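Local coordinates for endoribonuclease YbeY (Aquifex aeolicus, PDB 1OZ9), which probably cleaves single-stranded RNA as a zinc-dependent endoribonuclease in ribosome quality control and in maturation of the 3' end of 16S rRNA, at residues 14-19 / 46-51; 109-114 / 141-146. One frame throughout, in Å; residues are numbered along the deposited sequence.

From the N terminus, the chain runs along edge strand 10-15, crosses through helix 22-35 and returns as strand 41-48. Interaction 1 closes this first loop by pairing residues 14-19 with 46-51. The chain then builds helix 50-61, completes the mixed sheet with strands 69-78 and 81-90, and adds helix 91-101. Interaction 2 opens on helix 105-120 and closes when helix 129-147 packs back on it. The two loops follow in series, neither nested nor crossed, with centres about 19 Å apart. They still meet: Ile47 CD1 lies 4.2 Å from Val109 CG1, where strand 41-48 touches helix 105-120.

Interaction 1 of 2, residues 14-19 / 46-51; sequences KLKKRK and YITDDQ
Lys14 and Leu15 pair with Tyr46 and Ile47 as parallel neighbours in a beta-alpha-beta crossover, strand 10-15 and strand 41-48 being linked through helix 22-35. Ile47 N donates to Lys14 O at 3.0 Å, and Ile47 O in turn accepts from Lys16 N at 2.9 Å. The same oxygen takes a second bond, from Lys17 N at 3.1 Å, with the donor 40° out of the carbonyl plane. The chain turns at Lys16, whose helix-like backbone brings two successive N-H groups onto one acceptor where the strand ends.

The pairs use opposite faces of the sheet. Leu15 and Ile47 lie side by side toward helix 22-35, where both touch Ile25; Leu15 CD2 and Ile47 CG1 approach to 3.3 Å, tighter than usual for carbons, and branched apolar chains suit this apolar side. On the other face, the Tyr46 ring has CG anti to the backbone N (chi1 -174°). Its edge turns to the edge strand, with CD1 3.1 Å from Lys14 O, while Thr48 CB sits over one ring face, offset toward the ring's rim. A lysine suits the place of Lys16 because its long carbon chain can pack while its amine stays near the acid Asp49: CB lies obliquely to the ring, 3.7 Å from Tyr46 OH, and the extended chain carries CD past Thr48 OG1.

Farther out, Glu52 OE1 hydrogen-bonds both Tyr46 OH and Thr48 OG1, fixing the two hydroxyls beside Lys16. Asp49 is the N-cap of helix 50-61, a role its short carboxylate fills well: OD1 accepts from Glu52 N. The other oxygen of that cap, Asp49 OD2, lies 4.0 Å from Lys16 NZ, opposite charges too far apart for a salt bridge, while Lys17 CE packs 3.7 Å from Asp49 CB.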
ATOM      1  N   LYS A  14       8.788   7.623  -0.997  1.00 18.96           N
ATOM      2  CA  LYS A  14       9.900   7.739  -1.957  1.00 21.23           C
ATOM      3  C   LYS A  14       9.371   7.520  -3.357  1.00 20.95           C
ATOM      4  O   LYS A  14       8.694   6.517  -3.600  1.00 19.71           O
ATOM      5  CB  LYS A  14      10.970   6.708  -1.643  1.00 22.13           C
ATOM      6  CG  LYS A  14      11.768   7.086  -0.403  1.00 28.71           C
ATOM      7  CD  LYS A  14      12.882   6.096  -0.082  1.00 34.60           C
ATOM      8  CE  LYS A  14      14.166   6.850   0.268  1.00 37.95           C
ATOM      9  NZ  LYS A  14      15.153   5.952   0.933  1.00 41.52           N
ATOM     10  N   LEU A  15       9.658   8.444  -4.272  1.00 20.03           N
ATOM     11  CA  LEU A  15       9.119   8.318  -5.632  1.00 20.77           C
ATOM     12  C   LEU A  15      10.207   8.185  -6.669  1.00 20.74           C
ATOM     13  O   LEU A  15      11.066   9.087  -6.815  1.00 20.31           O
ATOM     14  CB  LEU A  15       8.266   9.549  -5.993  1.00 20.80           C
ATOM     15  CG  LEU A  15       7.187   9.975  -4.979  1.00 22.51           C
ATOM     16  CD1 LEU A  15       6.498  11.276  -5.380  1.00 21.64           C
ATOM     17  CD2 LEU A  15       6.151   8.883  -4.843  1.00 19.84           C
ATOM     18  N   LYS A  16      10.192   7.058  -7.363  1.00 19.81           N
ATOM     19  CA  LYS A  16      11.008   6.895  -8.563  1.00 20.33           C
ATOM     20  C   LYS A  16      10.124   7.353  -9.721  1.00 19.46           C
ATOM     21  O   LYS A  16      10.600   7.945 -10.678  1.00 19.34           O
ATOM     22  CB  LYS A  16      11.438   5.434  -8.770  1.00 20.55           C
ATOM     23  CG  LYS A  16      12.339   5.254 -10.015  1.00 25.48           C
ATOM     24  CD  LYS A  16      12.820   3.817 -10.244  1.00 29.71           C
ATOM     25  CE  LYS A  16      13.722   3.781 -11.468  1.00 32.98           C
ATOM     26  NZ  LYS A  16      14.569   2.555 -11.531  1.00 35.83           N
ATOM     27  N   LYS A  17       8.829   7.070  -9.633  1.00 19.29           N
ATOM     28  CA  LYS A  17       7.852   7.507 -10.644  1.00 18.42           C
ATOM     29  C   LYS A  17       6.995   8.588  -9.986  1.00 17.79           C
ATOM     30  O   LYS A  17       6.591   8.433  -8.832  1.00 16.71           O
ATOM     31  CB  LYS A  17       7.005   6.330 -11.092  1.00 18.80           C
ATOM     32  CG  LYS A  17       7.775   5.377 -11.947  1.00 20.17           C
ATOM     33  CD  LYS A  17       8.172   6.034 -13.263  1.00 24.37           C
ATOM     34  CE  LYS A  17       8.487   4.978 -14.313  1.00 27.15           C
ATOM     35  NZ  LYS A  17       8.981   5.535 -15.622  1.00 26.76           N
ATOM     36  N   ARG A  18       6.750   9.686 -10.702  1.00 17.14           N
ATOM     37  CA  ARG A  18       6.234  10.898 -10.076  1.00 16.84           C
ATOM     38  C   ARG A  18       4.973  11.559 -10.591  1.00 17.33           C
ATOM     39  O   ARG A  18       4.796  12.774 -10.393  1.00 16.11           O
ATOM     40  CB  ARG A  18       7.345  11.945 -10.150  1.00 17.47           C
ATOM     41  CG  ARG A  18       8.651  11.444  -9.585  1.00 19.60           C
ATOM     42  CD  ARG A  18       9.680  12.509  -9.490  1.00 24.90           C
ATOM     43  NE  ARG A  18      11.035  11.984  -9.580  1.00 26.17           N
ATOM     44  CZ  ARG A  18      11.779  11.727  -8.538  1.00 24.92           C
ATOM     45  NH1 ARG A  18      11.300  11.946  -7.323  1.00 28.95           N
ATOM     46  NH2 ARG A  18      13.008  11.261  -8.705  1.00 25.86           N
ATOM     47  N   LYS A  19       4.107  10.792 -11.252  1.00 17.20           N
ATOM     48  CA  LYS A  19       2.895  11.355 -11.820  1.00 17.47           C
ATOM     49  C   LYS A  19       1.893  11.794 -10.754  1.00 17.60           C
ATOM     50  O   LYS A  19       1.110  12.719 -10.975  1.00 18.37           O
ATOM     51  CB  LYS A  19       2.242  10.377 -12.823  1.00 17.01           C
ATOM     52  CG  LYS A  19       1.660  11.082 -13.987  1.00 20.91           C
ATOM     53  CD  LYS A  19       1.506  10.211 -15.235  1.00 23.34           C
ATOM     54  CE  LYS A  19       0.836  11.057 -16.311  1.00 25.19           C
ATOM     55  NZ  LYS A  19       0.767  10.535 -17.711  1.00 21.93           N
ATOM     56  N   TYR A  46       6.730   3.326  -1.522  1.00 17.26           N
ATOM     57  CA  TYR A  46       7.624   3.550  -2.667  1.00 18.93           C
ATOM     58  C   TYR A  46       6.804   3.469  -3.942  1.00 18.78           C
ATOM     59  O   TYR A  46       6.071   2.497  -4.130  1.00 17.73           O
ATOM     60  CB  TYR A  46       8.716   2.479  -2.686  1.00 18.84           C
ATOM     61  CG  TYR A  46       9.829   2.631  -3.723  1.00 23.87           C
ATOM     62  CD1 TYR A  46      10.243   3.875  -4.186  1.00 24.97           C
ATOM     63  CD2 TYR A  46      10.494   1.500  -4.212  1.00 25.68           C
ATOM     64  CE1 TYR A  46      11.273   3.989  -5.109  1.00 25.45           C
ATOM     65  CE2 TYR A  46      11.513   1.597  -5.125  1.00 26.47           C
ATOM     66  CZ  TYR A  46      11.912   2.834  -5.575  1.00 27.19           C
ATOM     67  OH  TYR A  46      12.946   2.891  -6.493  1.00 25.72           O
ATOM     68  N   ILE A  47       6.883   4.486  -4.797  1.00 17.01           N
ATOM     69  CA  ILE A  47       6.205   4.401  -6.098  1.00 17.93           C
ATOM     70  C   ILE A  47       7.291   4.182  -7.152  1.00 17.11           C
ATOM     71  O   ILE A  47       8.148   5.056  -7.378  1.00 17.45           O
ATOM     72  CB  ILE A  47       5.421   5.671  -6.457  1.00 17.40           C
ATOM     73  CG1 ILE A  47       4.429   6.079  -5.359  1.00 19.91           C
ATOM     74  CG2 ILE A  47       4.722   5.486  -7.814  1.00 18.49           C
ATOM     75  CD1 ILE A  47       3.360   5.017  -4.987  1.00 17.66           C
ATOM     76  N   THR A  48       7.270   3.022  -7.800  1.00 16.40           N
ATOM     77  CA  THR A  48       8.327   2.695  -8.737  1.00 16.58           C
ATOM     78  C   THR A  48       7.762   2.211 -10.064  1.00 17.17           C
ATOM     79  O   THR A  48       6.618   2.553 -10.402  1.00 16.81           O
ATOM     80  CB  THR A  48       9.325   1.699  -8.069  1.00 16.88           C
ATOM     81  OG1 THR A  48      10.430   1.447  -8.930  1.00 16.94           O
ATOM     82  CG2 THR A  48       8.681   0.322  -7.809  1.00 16.58           C
ATOM     83  N   ASP A  49       8.552   1.455 -10.819  1.00 17.52           N
ATOM     84  CA  ASP A  49       8.141   0.997 -12.156  1.00 17.52           C
ATOM     85  C   ASP A  49       8.008  -0.519 -12.242  1.00 17.38           C
ATOM     86  O   ASP A  49       8.310  -1.230 -11.291  1.00 16.12           O
ATOM     87  CB  ASP A  49       9.119   1.472 -13.233  1.00 18.11           C
ATOM     88  CG  ASP A  49      10.532   0.908 -13.054  1.00 19.96           C
ATOM     89  OD1 ASP A  49      10.775   0.059 -12.170  1.00 19.41           O
ATOM     90  OD2 ASP A  49      11.486   1.273 -13.771  1.00 23.72           O
ATOM     91  N   ASP A  50       7.577  -1.013 -13.398  1.00 17.37           N
ATOM     92  CA  ASP A  50       7.368  -2.448 -13.577  1.00 18.26           C
ATOM     93  C   ASP A  50       8.643  -3.271 -13.439  1.00 18.88           C
ATOM     94  O   ASP A  50       8.612  -4.394 -12.909  1.00 17.99           O
ATOM     95  CB  ASP A  50       6.699  -2.742 -14.932  1.00 18.03           C
ATOM     96  CG  ASP A  50       5.190  -2.781 -14.825  1.00 19.45           C
ATOM     97  OD1 ASP A  50       4.673  -2.543 -13.703  1.00 16.44           O
ATOM     98  OD2 ASP A  50       4.433  -3.038 -15.790  1.00 17.77           O
ATOM     99  N   GLN A  51       9.763  -2.726 -13.914  1.00 19.11           N
ATOM    100  CA  GLN A  51      11.012  -3.463 -13.833  1.00 20.45           C
ATOM    101  C   GLN A  51      11.443  -3.677 -12.374  1.00 20.18           C
ATOM    102  O   GLN A  51      11.851  -4.769 -11.986  1.00 19.74           O
ATOM    103  CB  GLN A  51      12.108  -2.837 -14.719  1.00 21.30           C
ATOM    104  CG  GLN A  51      11.941  -3.259 -16.191  1.00 25.91           C
ATOM    105  CD  GLN A  51      12.860  -2.545 -17.201  1.00 31.98           C
ATOM    106  OE1 GLN A  51      14.036  -2.267 -16.920  1.00 34.99           O
ATOM    107  NE2 GLN A  51      12.325  -2.287 -18.393  1.00 32.06           N
TER

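Interaction 2 of 2, residues 109-114 / 141-146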
ATOM      1  N   VAL A 109      -3.836   4.623  -7.336  1.00 16.47           N
ATOM      2  CA  VAL A 109      -2.742   4.638  -6.385  1.00 16.72           C
ATOM      3  C   VAL A 109      -3.237   4.691  -4.937  1.00 16.85           C
ATOM      4  O   VAL A 109      -2.693   4.028  -4.055  1.00 17.39           O
ATOM      5  CB  VAL A 109      -1.765   5.777  -6.708  1.00 17.25           C
ATOM      6  CG1 VAL A 109      -0.745   5.939  -5.567  1.00 17.35           C
ATOM      7  CG2 VAL A 109      -1.084   5.443  -8.053  1.00 17.23           C
ATOM      8  N   LYS A 110      -4.252   5.500  -4.697  1.00 16.82           N
ATOM      9  CA  LYS A 110      -4.863   5.613  -3.375  1.00 18.03           C
ATOM     10  C   LYS A 110      -5.377   4.241  -2.906  1.00 18.04           C
ATOM     11  O   LYS A 110      -5.127   3.800  -1.759  1.00 18.87           O
ATOM     12  CB  LYS A 110      -6.027   6.613  -3.402  1.00 17.48           C
ATOM     13  CG  LYS A 110      -6.760   6.774  -2.044  1.00 20.97           C
ATOM     14  CD  LYS A 110      -7.882   7.822  -2.123  1.00 26.49           C
ATOM     15  CE  LYS A 110      -9.065   7.306  -2.898  1.00 30.13           C
ATOM     16  NZ  LYS A 110     -10.154   8.332  -3.071  1.00 32.95           N
ATOM     17  N   ARG A 111      -6.057   3.552  -3.804  1.00 17.66           N
ATOM     18  CA  ARG A 111      -6.618   2.241  -3.494  1.00 18.45           C
ATOM     19  C   ARG A 111      -5.528   1.202  -3.220  1.00 18.19           C
ATOM     20  O   ARG A 111      -5.688   0.323  -2.352  1.00 18.72           O
ATOM     21  CB  ARG A 111      -7.527   1.780  -4.622  1.00 17.26           C
ATOM     22  CG  ARG A 111      -8.912   2.494  -4.631  1.00 21.49           C
ATOM     23  CD  ARG A 111      -9.822   2.048  -5.779  1.00 22.42           C
ATOM     24  NE  ARG A 111     -10.940   2.949  -6.062  1.00 26.36           N
ATOM     25  CZ  ARG A 111     -11.999   2.620  -6.841  1.00 30.92           C
ATOM     26  NH1 ARG A 111     -12.089   1.401  -7.377  1.00 31.17           N
ATOM     27  NH2 ARG A 111     -12.978   3.504  -7.084  1.00 29.77           N
ATOM     28  N   LEU A 112      -4.430   1.303  -3.949  1.00 17.37           N
ATOM     29  CA  LEU A 112      -3.329   0.386  -3.787  1.00 16.79           C
ATOM     30  C   LEU A 112      -2.595   0.656  -2.477  1.00 17.67           C
ATOM     31  O   LEU A 112      -2.080  -0.272  -1.858  1.00 16.54           O
ATOM     32  CB  LEU A 112      -2.353   0.482  -4.973  1.00 17.28           C
ATOM     33  CG  LEU A 112      -2.901  -0.152  -6.265  1.00 17.34           C
ATOM     34  CD1 LEU A 112      -2.029   0.191  -7.452  1.00 18.52           C
ATOM     35  CD2 LEU A 112      -3.050  -1.704  -6.164  1.00 17.54           C
ATOM     36  N   ILE A 113      -2.518   1.921  -2.065  1.00 16.54           N
ATOM     37  CA  ILE A 113      -1.902   2.229  -0.764  1.00 17.13           C
ATOM     38  C   ILE A 113      -2.684   1.572   0.352  1.00 17.51           C
ATOM     39  O   ILE A 113      -2.115   0.949   1.245  1.00 17.92           O
ATOM     40  CB  ILE A 113      -1.894   3.740  -0.542  1.00 16.57           C
ATOM     41  CG1 ILE A 113      -0.808   4.358  -1.412  1.00 16.54           C
ATOM     42  CG2 ILE A 113      -1.620   4.090   0.945  1.00 18.49           C
ATOM     43  CD1 ILE A 113      -0.942   5.881  -1.563  1.00 17.55           C
ATOM     44  N   VAL A 114      -4.003   1.702   0.302  1.00 17.38           N
ATOM     45  CA  VAL A 114      -4.860   1.076   1.327  1.00 16.66           C
ATOM     46  C   VAL A 114      -4.703  -0.426   1.270  1.00 17.16           C
ATOM     47  O   VAL A 114      -4.527  -1.086   2.310  1.00 17.11           O
ATOM     48  CB  VAL A 114      -6.332   1.504   1.127  1.00 16.10           C
ATOM     49  CG1 VAL A 114      -7.292   0.796   2.118  1.00 15.06           C
ATOM     50  CG2 VAL A 114      -6.414   3.038   1.300  1.00 16.91           C
ATOM     51  N   TYR A 141     -13.711  -0.241   4.959  1.00 19.27           N
ATOM     52  CA  TYR A 141     -13.777   0.762   6.028  1.00 19.94           C
ATOM     53  C   TYR A 141     -12.770   1.900   5.815  1.00 19.69           C
ATOM     54  O   TYR A 141     -13.123   3.070   5.926  1.00 19.66           O
ATOM     55  CB  TYR A 141     -13.551   0.111   7.391  1.00 20.38           C
ATOM     56  CG  TYR A 141     -13.507   1.077   8.573  1.00 21.82           C
ATOM     57  CD1 TYR A 141     -14.682   1.524   9.167  1.00 22.19           C
ATOM     58  CD2 TYR A 141     -12.295   1.538   9.087  1.00 22.61           C
ATOM     59  CE1 TYR A 141     -14.660   2.393  10.243  1.00 24.61           C
ATOM     60  CE2 TYR A 141     -12.264   2.412  10.185  1.00 24.54           C
ATOM     61  CZ  TYR A 141     -13.449   2.833  10.749  1.00 25.19           C
ATOM     62  OH  TYR A 141     -13.458   3.703  11.829  1.00 28.57           O
ATOM     63  N   VAL A 142     -11.517   1.569   5.524  1.00 19.44           N
ATOM     64  CA  VAL A 142     -10.493   2.602   5.374  1.00 20.63           C
ATOM     65  C   VAL A 142     -10.816   3.479   4.159  1.00 21.54           C
ATOM     66  O   VAL A 142     -10.757   4.716   4.233  1.00 21.52           O
ATOM     67  CB  VAL A 142      -9.100   1.985   5.257  1.00 19.99           C
ATOM     68  CG1 VAL A 142      -8.077   3.051   4.897  1.00 19.52           C
ATOM     69  CG2 VAL A 142      -8.735   1.289   6.587  1.00 19.95           C
ATOM     70  N   LEU A 143     -11.197   2.836   3.060  1.00 21.99           N
ATOM     71  CA  LEU A 143     -11.582   3.579   1.863  1.00 23.83           C
ATOM     72  C   LEU A 143     -12.721   4.549   2.182  1.00 24.34           C
ATOM     73  O   LEU A 143     -12.700   5.697   1.744  1.00 24.48           O
ATOM     74  CB  LEU A 143     -11.994   2.632   0.734  1.00 23.72           C
ATOM     75  CG  LEU A 143     -10.838   1.846   0.095  1.00 26.07           C
ATOM     76  CD1 LEU A 143     -11.383   0.679  -0.771  1.00 26.93           C
ATOM     77  CD2 LEU A 143      -9.956   2.766  -0.719  1.00 26.42           C
ATOM     78  N   SER A 144     -13.708   4.095   2.953  1.00 24.56           N
ATOM     79  CA  SER A 144     -14.819   4.962   3.296  1.00 25.64           C
ATOM     80  C   SER A 144     -14.339   6.185   4.096  1.00 26.03           C
ATOM     81  O   SER A 144     -14.902   7.279   3.985  1.00 24.91           O
ATOM     82  CB  SER A 144     -15.902   4.193   4.060  1.00 25.65           C
ATOM     83  OG  SER A 144     -15.512   3.963   5.400  1.00 28.01           O
ATOM     84  N   LYS A 145     -13.289   5.997   4.887  1.00 26.09           N
ATOM     85  CA  LYS A 145     -12.757   7.086   5.695  1.00 26.99           C
ATOM     86  C   LYS A 145     -11.949   8.079   4.863  1.00 27.59           C
ATOM     87  O   LYS A 145     -11.801   9.248   5.253  1.00 27.97           O
ATOM     88  CB  LYS A 145     -11.888   6.535   6.831  1.00 26.65           C
ATOM     89  CG  LYS A 145     -12.664   5.802   7.901  1.00 27.32           C
ATOM     90  CD  LYS A 145     -13.335   6.771   8.874  1.00 29.82           C
ATOM     91  CE  LYS A 145     -14.588   6.160   9.446  1.00 32.09           C
ATOM     92  NZ  LYS A 145     -15.284   7.056  10.436  1.00 34.13           N
ATOM     93  N   LEU A 146     -11.407   7.612   3.742  1.00 27.90           N
ATOM     94  CA  LEU A 146     -10.647   8.467   2.838  1.00 28.73           C
ATOM     95  C   LEU A 146     -11.573   9.123   1.798  1.00 30.76           C
ATOM     96  O   LEU A 146     -11.192  10.082   1.128  1.00 30.64           O
ATOM     97  CB  LEU A 146      -9.522   7.680   2.155  1.00 28.38           C
ATOM     98  CG  LEU A 146      -8.158   7.595   2.874  1.00 26.98           C
ATOM     99  CD1 LEU A 146      -8.279   6.995   4.244  1.00 25.36           C
ATOM    100  CD2 LEU A 146      -7.169   6.816   2.034  1.00 25.81           C
TER
HETATM  101  O   HOH W   1     -11.701   6.469  -0.854  1.00 47.14           O
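Apolar helix-helix packing centred on Val114, which packs against Val142, Leu143 and Leu146, joins helix 105-120 to the C-terminal helix 129-147. The short segments run 137° apart in direction, with axes 10.4 Å from each other at closest approach, and no direct hydrogen bond spans them. Val114 is a compact beta-branched residue suited to a buried seam, since both its methyls can be used. CG1, anti to the backbone N (chi1 176°), meets Val142 CG1 at 3.7 Å, the two side chains passing in opposite directions, while CG2 meets Leu146 CD2 at 3.9 Å and Leu143 CD2 at 4.1 Å. The two leucines therefore extend the seam by one delta methyl each. Leu146 CD2 also touches Lys110 CG, and Leu143 CD2 lies 4.1 Å from Arg111 CG, these last two chains crossing at about a right angle. An alanine in place of Val114 would probably leave a gap facing Val142, Leu143 and Leu146, whose methyls would lose their common partner.

Lys110 and Arg111 lend their aliphatic carbons to the packing and keep their charges outside it. Lys110 NZ and Arg111 NE both form salt bridges with Glu107, about one turn earlier on the same helix. A water bridges the two helices: it donates to Leu143 O at 2.9 Å and accepts a weak bond from Lys110 NZ at 3.3 Å.

Val114 immediately precedes His115, which with His119 on the same helix and His125 is predicted to bind the catalytic zinc, so the packing lies close to the probable metal site. Around it, Val142 also packs on Ala32 of helix 22-35, and Lys110 and Ile113 on Trp28. On the side toward the sheet, Leu112 and Ile113 rest on Ile89 of strand 81-90, and Leu112 also reaches Ala94 of helix 91-101.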